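Regulator of polyketide synthase expression (Bifidobacterium adolescentis, PDB 3ONQ) probably regulates gene expression by binding DNA through a PucR-type C-terminal helix-turn-helix domain. Local coordinates at residues L72-R75 / K76-D80; A113-A117 / F118-E122; T204-K207 / Y208-L212; L219-P223 / N224-Y228. One frame throughout, in Å; residues are numbered along the deposited sequence.

Contact 1: residues L72-R75 / K76-D80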
loop_
_atom_site.group_PDB
_atom_site.type_symbol
_atom_site.label_atom_id
_atom_site.label_comp_id
_atom_site.label_asym_id
_atom_site.label_seq_id
_atom_site.Cartn_x
_atom_site.Cartn_y
_atom_site.Cartn_z
ATOM N N LEU B 72 10.134 -14.204 30.780
ATOM C CA LEU B 72 9.876 -15.576 31.193
ATOM C C LEU B 72 8.420 -15.714 31.610
ATOM O O LEU B 72 7.725 -16.650 31.201
ATOM C CB LEU B 72 10.791 -15.968 32.348
ATOM C CG LEU B 72 10.539 -17.360 32.925
ATOM C CD1 LEU B 72 10.555 -18.397 31.811
ATOM C CD2 LEU B 72 11.560 -17.693 34.010
ATOM N N ALA B 73 7.967 -14.768 32.425
ATOM C CA ALA B 73 6.582 -14.720 32.859
ATOM C C ALA B 73 5.620 -14.712 31.669
ATOM O O ALA B 73 4.655 -15.458 31.651
ATOM C CB ALA B 73 6.352 -13.515 33.737
ATOM N N ILE B 74 5.886 -13.870 30.673
ATOM C CA ILE B 74 4.998 -13.768 29.513
ATOM C C ILE B 74 5.006 -15.040 28.658
ATOM O O ILE B 74 3.951 -15.524 28.242
ATOM C CB ILE B 74 5.358 -12.559 28.624
ATOM C CG1 ILE B 74 5.211 -11.254 29.403
ATOM C CG2 ILE B 74 4.479 -12.533 27.385
ATOM C CD1 ILE B 74 5.589 -10.022 28.586
ATOM N N ARG B 75 6.183 -15.588 28.380
ATOM C CA ARG B 75 6.214 -16.838 27.625
ATOM C C ARG B 75 5.484 -17.969 28.349
ATOM O O ARG B 75 4.800 -18.772 27.720
ATOM C CB ARG B 75 7.638 -17.237 27.254
ATOM C CG ARG B 75 8.331 -16.192 26.386
ATOM C CD ARG B 75 9.665 -16.683 25.810
ATOM N NE ARG B 75 10.403 -15.565 25.226
ATOM C CZ ARG B 75 10.201 -15.094 23.999
ATOM N NH1 ARG B 75 9.296 -15.666 23.208
ATOM N NH2 ARG B 75 10.911 -14.054 23.560
ATOM N N LYS B 76 5.613 -18.023 29.670
ATOM C CA LYS B 76 4.931 -19.053 30.444
ATOM C C LYS B 76 3.407 -18.865 30.395
ATOM O O LYS B 76 2.646 -19.828 30.264
ATOM C CB LYS B 76 5.416 -19.052 31.896
ATOM C CG LYS B 76 4.597 -19.969 32.797
ATOM C CD LYS B 76 5.002 -19.861 34.262
ATOM C CE LYS B 76 4.090 -20.709 35.148
ATOM N NZ LYS B 76 4.118 -22.154 34.763
ATOM N N ALA B 77 2.964 -17.619 30.505
ATOM C CA ALA B 77 1.539 -17.338 30.514
ATOM C C ALA B 77 0.923 -17.715 29.171
ATOM O O ALA B 77 -0.145 -18.323 29.120
ATOM C CB ALA B 77 1.274 -15.878 30.847
ATOM N N VAL B 78 1.603 -17.357 28.085
ATOM C CA VAL B 78 1.137 -17.699 26.745
ATOM C C VAL B 78 1.072 -19.224 26.594
ATOM O O VAL B 78 0.087 -19.764 26.089
ATOM C CB VAL B 78 2.043 -17.063 25.660
ATOM C CG1 VAL B 78 1.844 -17.731 24.294
ATOM C CG2 VAL B 78 1.799 -15.564 25.578
ATOM N N ARG B 79 2.121 -19.906 27.046
ATOM C CA ARG B 79 2.163 -21.364 27.038
ATOM C C ARG B 79 0.983 -21.953 27.825
ATOM O O ARG B 79 0.251 -22.813 27.323
ATOM C CB ARG B 79 3.490 -21.840 27.628
ATOM C CG ARG B 79 3.806 -23.310 27.409
ATOM C CD ARG B 79 5.274 -23.502 27.015
ATOM N NE ARG B 79 6.200 -22.771 27.887
ATOM C CZ ARG B 79 7.153 -21.939 27.456
ATOM N NH1 ARG B 79 7.944 -21.324 28.329
ATOM N NH2 ARG B 79 7.320 -21.718 26.156
ATOM N N ASP B 80 0.791 -21.470 29.052
ATOM C CA ASP B 80 -0.283 -21.971 29.918
ATOM C C ASP B 80 -1.677 -21.770 29.315
ATOM O O ASP B 80 -2.621 -22.463 29.693
ATOM C CB ASP B 80 -0.242 -21.311 31.305
ATOM C CG ASP B 80 0.944 -21.759 32.143
ATOM O OD1 ASP B 80 1.669 -22.681 31.723
ATOM O OD2 ASP B 80 1.143 -21.180 33.235
#
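Ile-74 and Val-78 stand one turn apart on helix 67-80, an alpha-helix of the alpha-beta-alpha sandwich, and meet through their gamma methyls, CG2 of Ile-74 lying 4.4 Å from CG2 of Val-78. Val-78 holds CG1 anti to its backbone N (chi1 163°), which leaves CG2 beside that nitrogen and 3.4 Å from Ile-74 O. This buried pair belongs to the face turned to the sheet: Ile-74 packs on Ile-88, Leu-95 and Ala-97, and Val-78 on Val-86. Four successive i to i+4 backbone bonds hold the turn; the straightest runs from Val-78 N to Ile-74 O (3.0 Å, 169° at the hydrogen). The two arginines diverge. Arg-75 is extended from CG to NE and takes its guanidinium off the turn to a salt bridge with Glu-25 and a hydrogen bond to Val-86 O. Arg-79, bent at its second and third torsions, instead folds back along the helix and lays its guanidinium flat over Arg-75 O, which is 3.9 Å from the plane and over its centre. The like charges remain apart, with Arg-75 NE 6.9 Å from Arg-79 NH2. Lys-76 sets CB 3.4 Å from Leu-72 O and then runs extended to CE, where a final bend (chi4 59°) carries NZ to within 3.5 Å of Asp-80 OD2 in a salt bridge.

Contact 2: residues A113-A117 / F118-E122; sequences AVMPA and FSEDE
Phe-118 and Met-115 make the one backbone hydrogen bond across this junction, from Phe-118 N to Met-115 O (3.0 Å, 157° at the hydrogen). The nitrogen lies well above the plane of the Met-115 carbonyl rather than on a lone pair, as expected where a tight 3-10 turn forces the approach. A like bond precedes it, from Ala-117 N to Val-114 O (2.9 Å). Further along, Ser-119 OG accepts from Asp-121 N at 2.9 Å, closing an ST turn. Arg-158 helps hold the departing chain through a hydrogen bond to Ser-119 O. The apolar contact is between Val-114 and Phe-118, whose side chains run side by side in the same direction. CG2 of Val-114 meets the ring at its edge, in the ring plane, 3.9 Å from CE2 of Phe-118. Val-114 O also lies at this edge, 3.5 Å from Phe-118 CD2. The ring reaches this position because CG of Phe-118 is anti to its own carbonyl carbon (chi1 -72°), and it goes on to pack against Leu-124 of the following strand. With an alanine at Phe-118, the edge contact with Val-114 would be lost and a gap would probably open between the helix end and Leu-124. The selenomethionine Met-115 brings CE to 4.3 Å from Glu-120 OE2. The whole is a helix C-terminus that tightens into a 3-10 turn, with a buried aromatic anchoring the loop from helix 107-114 to strand 124-131 of the alpha-beta-alpha sandwich.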
loop_
_atom_site.group_PDB
_atom_site.type_symbol
_atom_site.label_atom_id
_atom_site.label_comp_id
_atom_site.label_asym_id
_atom_site.label_seq_id
_atom_site.Cartn_x
_atom_site.Cartn_y
_atom_site.Cartn_z
ATOM N N ALA B 113 -3.208 -12.254 32.953
ATOM C CA ALA B 113 -2.224 -13.261 33.334
ATOM C C ALA B 113 -0.812 -12.688 33.475
ATOM O O ALA B 113 -0.038 -13.163 34.308
ATOM C CB ALA B 113 -2.230 -14.429 32.335
ATOM N N VAL B 114 -0.467 -11.678 32.671
ATOM C CA VAL B 114 0.906 -11.150 32.703
ATOM C C VAL B 114 1.068 -9.847 33.483
ATOM O O VAL B 114 2.186 -9.368 33.693
ATOM C CB VAL B 114 1.499 -10.979 31.290
ATOM C CG1 VAL B 114 1.429 -12.301 30.535
ATOM C CG2 VAL B 114 0.782 -9.865 30.529
HETATM N N MSE B 115 -0.043 -9.275 33.923
HETATM C CA MSE B 115 0.015 -7.987 34.607
HETATM C C MSE B 115 1.049 -7.892 35.732
HETATM O O MSE B 115 1.720 -6.869 35.862
HETATM C CB MSE B 115 -1.358 -7.592 35.129
HETATM C CG MSE B 115 -2.211 -6.957 34.073
HETATM SE SE MSE B 115 -3.694 -5.991 34.854
HETATM C CE MSE B 115 -2.698 -4.951 36.164
ATOM N N PRO B 116 1.180 -8.947 36.549
ATOM C CA PRO B 116 2.114 -8.890 37.678
ATOM C C PRO B 116 3.567 -8.704 37.238
ATOM O O PRO B 116 4.372 -8.195 38.013
ATOM C CB PRO B 116 1.934 -10.257 38.351
ATOM C CG PRO B 116 0.581 -10.707 37.944
ATOM C CD PRO B 116 0.401 -10.197 36.548
ATOM N N ALA B 117 3.896 -9.104 36.015
ATOM C CA ALA B 117 5.259 -8.941 35.519
ATOM C C ALA B 117 5.560 -7.520 35.034
ATOM O O ALA B 117 6.662 -7.254 34.538
ATOM C CB ALA B 117 5.542 -9.940 34.412
ATOM N N PHE B 118 4.590 -6.617 35.158
ATOM C CA PHE B 118 4.786 -5.230 34.721
ATOM C C PHE B 118 4.644 -4.293 35.911
ATOM O O PHE B 118 3.765 -4.474 36.753
ATOM C CB PHE B 118 3.781 -4.816 33.628
ATOM C CG PHE B 118 4.041 -5.439 32.290
ATOM C CD1 PHE B 118 4.938 -4.866 31.402
ATOM C CD2 PHE B 118 3.376 -6.605 31.911
ATOM C CE1 PHE B 118 5.187 -5.456 30.155
ATOM C CE2 PHE B 118 3.612 -7.195 30.678
ATOM C CZ PHE B 118 4.519 -6.610 29.797
ATOM N N SER B 119 5.504 -3.285 35.972
ATOM C CA SER B 119 5.479 -2.340 37.078
ATOM C C SER B 119 4.119 -1.680 37.243
ATOM O O SER B 119 3.518 -1.210 36.275
ATOM C CB SER B 119 6.554 -1.268 36.901
ATOM O OG SER B 119 6.306 -0.196 37.785
ATOM N N GLU B 120 3.646 -1.650 38.485
ATOM C CA GLU B 120 2.398 -0.988 38.837
ATOM C C GLU B 120 2.549 0.527 38.776
ATOM O O GLU B 120 1.556 1.256 38.769
ATOM C CB GLU B 120 1.963 -1.396 40.255
ATOM C CG GLU B 120 1.644 -2.880 40.434
ATOM C CD GLU B 120 0.243 -3.247 39.964
ATOM O OE1 GLU B 120 -0.687 -2.433 40.160
ATOM O OE2 GLU B 120 0.075 -4.349 39.395
ATOM N N ASP B 121 3.791 1.000 38.741
ATOM C CA ASP B 121 4.070 2.439 38.814
ATOM C C ASP B 121 4.232 3.049 37.431
ATOM O O ASP B 121 4.514 4.239 37.299
ATOM C CB ASP B 121 5.347 2.710 39.621
ATOM C CG ASP B 121 5.250 2.231 41.060
ATOM O OD1 ASP B 121 4.196 2.444 41.697
ATOM O OD2 ASP B 121 6.237 1.640 41.553
ATOM N N GLU B 122 4.068 2.220 36.404
ATOM C CA GLU B 122 4.222 2.656 35.024
ATOM C C GLU B 122 3.009 2.229 34.191
ATOM O O GLU B 122 2.325 1.268 34.521
ATOM C CB GLU B 122 5.503 2.073 34.416
ATOM C CG GLU B 122 6.765 2.295 35.255
ATOM C CD GLU B 122 7.105 3.770 35.438
ATOM O OE1 GLU B 122 6.656 4.600 34.613
ATOM O OE2 GLU B 122 7.825 4.096 36.410
#

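Contact 3: residues T204-K207 / Y208-L212; sequences TFLK and YGSSL
Phe-205 O is gripped by two backbone nitrogens: Ser-210 N at 2.8 Å, the shorter bond, and Tyr-208 N at 3.4 Å, a weak one. With the weak bond from Gly-209 N to Leu-206 O, the Ser-210 bond forms a Schellman motif that ends helix 198-207 within the helix-turn-helix domain. Gly-209 is its C-prime residue, at positive phi (82°), where a beta carbon would collide with the carbonyl oxygen before it. Tyr-208 N has its stronger acceptor in Thr-204 O, at 3.0 Å. The chain then doubles back beneath Phe-205. Phe-205 holds CG anti to the backbone N (chi1 178°), swinging the ring across the turn until one face rests on Ser-210 in a CH-pi contact: Ser-210 CA is 3.5 Å from the centroid of the Phe-205 ring, 17° off the normal. Leu-212 N comes to the edge of the same ring, while Leu-212 CD2 approaches CE1 of Phe-205 at 4.1 Å. Replacing Phe-205 by a serine would strip Ser-210 of its aromatic cover and would probably leave Leu-212 without this neighbour, opening a gap beside Leu-230 of helix 223-237. Ser-211, meanwhile, N-caps the next helix, its OG accepting from Asn-214 N. On the far flank Tyr-208 lies alongside both Thr-204 and the extended Lys-207. Thr-204 O sits at the edge of the tyrosine ring, in its plane, and Thr-204 CG2 touches CD1 of Tyr-208 at 3.7 Å.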
loop_
_atom_site.group_PDB
_atom_site.type_symbol
_atom_site.label_atom_id
_atom_site.label_comp_id
_atom_site.label_asym_id
_atom_site.label_seq_id
_atom_site.Cartn_x
_atom_site.Cartn_y
_atom_site.Cartn_z
ATOM N N THR B 204 -19.887 23.683 17.128
ATOM C CA THR B 204 -20.287 24.948 17.718
ATOM C C THR B 204 -20.155 24.870 19.234
ATOM O O THR B 204 -19.718 25.814 19.864
ATOM C CB THR B 204 -21.746 25.299 17.356
ATOM O OG1 THR B 204 -21.895 25.347 15.932
ATOM C CG2 THR B 204 -22.124 26.631 17.946
ATOM N N PHE B 205 -20.503 23.731 19.809
ATOM C CA PHE B 205 -20.444 23.560 21.248
ATOM C C PHE B 205 -19.019 23.714 21.758
ATOM O O PHE B 205 -18.787 24.399 22.730
ATOM C CB PHE B 205 -20.985 22.179 21.598
ATOM C CG PHE B 205 -20.942 21.843 23.058
ATOM C CD1 PHE B 205 -21.873 22.358 23.930
ATOM C CD2 PHE B 205 -19.989 20.983 23.552
ATOM C CE1 PHE B 205 -21.839 22.035 25.258
ATOM C CE2 PHE B 205 -19.961 20.659 24.879
ATOM C CZ PHE B 205 -20.885 21.187 25.731
ATOM N N LEU B 206 -18.070 23.093 21.072
ATOM C CA LEU B 206 -16.664 23.178 21.436
ATOM C C LEU B 206 -16.101 24.584 21.293
ATOM O O LEU B 206 -15.376 25.057 22.143
ATOM C CB LEU B 206 -15.840 22.187 20.622
ATOM C CG LEU B 206 -16.104 20.707 20.883
ATOM C CD1 LEU B 206 -15.382 19.852 19.884
ATOM C CD2 LEU B 206 -15.748 20.301 22.281
ATOM N N LYS B 207 -16.482 25.245 20.211
ATOM C CA LYS B 207 -16.030 26.583 19.896
ATOM C C LYS B 207 -16.472 27.564 20.957
ATOM O O LYS B 207 -15.748 28.478 21.309
ATOM C CB LYS B 207 -16.576 27.006 18.540
ATOM C CG LYS B 207 -16.226 28.408 18.138
ATOM C CD LYS B 207 -16.741 28.725 16.751
ATOM C CE LYS B 207 -16.531 30.186 16.409
ATOM N NZ LYS B 207 -16.805 30.477 14.975
ATOM N N TYR B 208 -17.672 27.357 21.468
ATOM C CA TYR B 208 -18.298 28.288 22.384
ATOM C C TYR B 208 -18.108 27.947 23.842
ATOM O O TYR B 208 -18.899 28.334 24.674
ATOM C CB TYR B 208 -19.763 28.514 22.042
ATOM C CG TYR B 208 -19.919 29.432 20.869
ATOM C CD1 TYR B 208 -19.801 28.959 19.582
ATOM C CD2 TYR B 208 -20.153 30.781 21.048
ATOM C CE1 TYR B 208 -19.923 29.792 18.511
ATOM C CE2 TYR B 208 -20.288 31.621 19.978
ATOM C CZ TYR B 208 -20.167 31.124 18.712
ATOM O OH TYR B 208 -20.288 31.959 17.633
ATOM N N GLY B 209 -17.056 27.205 24.140
ATOM C CA GLY B 209 -16.739 26.901 25.516
ATOM C C GLY B 209 -17.474 25.759 26.165
ATOM O O GLY B 209 -17.561 25.695 27.380
ATOM N N SER B 210 -18.011 24.858 25.365
ATOM C CA SER B 210 -18.713 23.726 25.927
ATOM C C SER B 210 -19.852 24.217 26.791
ATOM O O SER B 210 -20.088 23.709 27.868
ATOM C CB SER B 210 -17.760 22.866 26.747
ATOM O OG SER B 210 -16.967 22.062 25.913
ATOM N N SER B 211 -20.540 25.238 26.302
ATOM C CA SER B 211 -21.718 25.781 26.973
ATOM C C SER B 211 -22.983 25.421 26.215
ATOM O O SER B 211 -23.131 25.791 25.046
ATOM C CB SER B 211 -21.622 27.301 27.043
ATOM O OG SER B 211 -22.901 27.844 27.328
ATOM N N LEU B 212 -23.901 24.706 26.864
ATOM C CA LEU B 212 -25.177 24.394 26.234
ATOM C C LEU B 212 -25.903 25.662 25.823
ATOM O O LEU B 212 -26.408 25.765 24.702
ATOM C CB LEU B 212 -26.082 23.612 27.173
ATOM C CG LEU B 212 -25.866 22.110 27.226
ATOM C CD1 LEU B 212 -26.940 21.502 28.105
ATOM C CD2 LEU B 212 -25.899 21.509 25.830
#

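Contact 4: residues L219-P223 / N224-Y228; sequences LNVHP and NTVRY
His-222 presents the edge of its imidazole to Asn-224 N, which lies nearly in the ring plane and donates to ND1 of His-222 (2.9 Å, 156° at the hydrogen). One face of the ring is overlain by CD of the next residue, Pro-223. The Asn-224 side chain runs alongside, its amide turned 42° from the imidazole, with ND2 3.4 Å from His-222 CE1. This is an N-cap on helix 223-237, probably the recognition helix of the helix-turn-helix. The His-222 side chain can reach past the proline because its CG is anti to the backbone N (chi1 -165°). His-222 O serves the first turn as well, accepting from Thr-225 N at 2.8 Å and weakly from Val-226 N. Pro-223 O then takes Arg-227 N at 2.9 Å, in the carbonyl plane. Arg-227 bends back to give two weak bonds, from NE and NH1, to OD1 of Asn-224. On the inner side Val-221 crosses Val-226 at about a right angle, their CG2 methyls 3.7 Å apart. A water joins turn to helix, accepting from His-222 N at 3.1 Å and lying 2.6 Å from Thr-225 OG1.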
loop_
_atom_site.group_PDB
_atom_site.type_symbol
_atom_site.label_atom_id
_atom_site.label_comp_id
_atom_site.label_asym_id
_atom_site.label_seq_id
_atom_site.Cartn_x
_atom_site.Cartn_y
_atom_site.Cartn_z
ATOM N N LEU B 219 -27.177 28.596 17.609
ATOM C CA LEU B 219 -27.818 27.773 16.583
ATOM C C LEU B 219 -29.323 27.963 16.469
ATOM O O LEU B 219 -29.972 27.333 15.630
ATOM C CB LEU B 219 -27.508 26.297 16.831
ATOM C CG LEU B 219 -26.046 25.871 16.698
ATOM C CD1 LEU B 219 -25.899 24.421 17.107
ATOM C CD2 LEU B 219 -25.529 26.106 15.281
ATOM N N ASN B 220 -29.884 28.818 17.320
ATOM C CA ASN B 220 -31.325 28.995 17.359
ATOM C C ASN B 220 -32.093 27.698 17.581
ATOM O O ASN B 220 -33.080 27.440 16.894
ATOM C CB ASN B 220 -31.821 29.666 16.077
ATOM C CG ASN B 220 -31.295 31.077 15.927
ATOM O OD1 ASN B 220 -30.958 31.729 16.914
ATOM N ND2 ASN B 220 -31.225 31.558 14.692
ATOM N N VAL B 221 -31.642 26.887 18.534
ATOM C CA VAL B 221 -32.397 25.707 18.943
ATOM C C VAL B 221 -32.504 25.680 20.461
ATOM O O VAL B 221 -31.791 26.404 21.143
ATOM C CB VAL B 221 -31.726 24.385 18.477
ATOM C CG1 VAL B 221 -31.643 24.321 16.968
ATOM C CG2 VAL B 221 -30.346 24.231 19.109
ATOM N N HIS B 222 -33.391 24.835 20.978
ATOM C CA HIS B 222 -33.553 24.666 22.417
ATOM C C HIS B 222 -32.311 23.987 22.984
ATOM O O HIS B 222 -31.720 23.134 22.319
ATOM C CB HIS B 222 -34.769 23.787 22.692
ATOM C CG HIS B 222 -35.243 23.839 24.111
ATOM N ND1 HIS B 222 -34.620 23.154 25.131
ATOM C CD2 HIS B 222 -36.283 24.499 24.684
ATOM C CE1 HIS B 222 -35.249 23.393 26.269
ATOM N NE2 HIS B 222 -36.261 24.202 26.024
ATOM N N PRO B 223 -31.901 24.361 24.206
ATOM C CA PRO B 223 -30.766 23.694 24.862
ATOM C C PRO B 223 -30.898 22.164 24.899
ATOM O O PRO B 223 -29.897 21.469 24.700
ATOM C CB PRO B 223 -30.792 24.280 26.275
ATOM C CG PRO B 223 -31.322 25.675 26.058
ATOM C CD PRO B 223 -32.349 25.551 24.955
ATOM N N ASN B 224 -32.105 21.654 25.149
ATOM C CA ASN B 224 -32.362 20.214 25.110
ATOM C C ASN B 224 -32.010 19.605 23.769
ATOM O O ASN B 224 -31.636 18.435 23.682
ATOM C CB ASN B 224 -33.827 19.903 25.418
ATOM C CG ASN B 224 -34.179 20.137 26.872
ATOM O OD1 ASN B 224 -33.295 20.282 27.716
ATOM N ND2 ASN B 224 -35.478 20.164 27.176
ATOM N N THR B 225 -32.144 20.397 22.715
ATOM C CA THR B 225 -31.844 19.898 21.389
ATOM C C THR B 225 -30.333 19.723 21.226
ATOM O O THR B 225 -29.869 18.716 20.668
ATOM C CB THR B 225 -32.447 20.800 20.302
ATOM O OG1 THR B 225 -33.870 20.667 20.347
ATOM C CG2 THR B 225 -31.962 20.388 18.930
ATOM N N VAL B 226 -29.572 20.688 21.730
ATOM C CA VAL B 226 -28.123 20.558 21.744
ATOM C C VAL B 226 -27.734 19.334 22.567
ATOM O O VAL B 226 -26.893 18.535 22.150
ATOM C CB VAL B 226 -27.445 21.789 22.351
ATOM C CG1 VAL B 226 -25.929 21.565 22.443
ATOM C CG2 VAL B 226 -27.763 23.034 21.530
ATOM N N ARG B 227 -28.357 19.194 23.736
ATOM C CA ARG B 227 -28.087 18.069 24.626
ATOM C C ARG B 227 -28.281 16.755 23.886
ATOM O O ARG B 227 -27.426 15.875 23.918
ATOM C CB ARG B 227 -29.022 18.126 25.831
ATOM C CG ARG B 227 -28.335 18.029 27.179
ATOM C CD ARG B 227 -29.362 18.023 28.312
ATOM N NE ARG B 227 -30.085 19.292 28.406
ATOM C CZ ARG B 227 -29.827 20.238 29.306
ATOM N NH1 ARG B 227 -30.531 21.364 29.312
ATOM N NH2 ARG B 227 -28.868 20.059 30.205
ATOM N N TYR B 228 -29.416 16.635 23.211
ATOM C CA TYR B 228 -29.759 15.424 22.488
ATOM C C TYR B 228 -28.740 15.129 21.382
ATOM O O TYR B 228 -28.290 13.988 21.221
ATOM C CB TYR B 228 -31.185 15.544 21.925
ATOM C CG TYR B 228 -31.649 14.369 21.082
ATOM C CD1 TYR B 228 -32.273 13.268 21.668
ATOM C CD2 TYR B 228 -31.485 14.370 19.700
ATOM C CE1 TYR B 228 -32.710 12.191 20.900
ATOM C CE2 TYR B 228 -31.914 13.295 18.924
ATOM C CZ TYR B 228 -32.525 12.212 19.529
ATOM O OH TYR B 228 -32.954 11.151 18.762
HETATM O O HOH W 1 -35.151 22.817 19.513
#

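The four contacts fall into two well-separated pairs, contact 1 lying across the chain's centre from contacts 3 and 4. Contacts 1 and 2, centres 14 Å apart, join neighbouring helices of the sandwich: Ala-77 CB lies 3.6 Å from Val-114 CG1, and Ile-74 CD1 3.8 Å from Phe-118 CZ. Contacts 3 and 4, centres 12 Å apart, share the helix-turn-helix, where Leu-212 CD2 reaches Val-226 CG1 at 3.4 Å, linking the turn into helix 212-219 with the helix that follows. Between the pairs there is no touch, and contacts 2 and 3 remain about 29 Å apart at their nearest atoms. Glycerol and sulfate, probably from the crystallisation liquor, lie beside Thr-225 in contact 4.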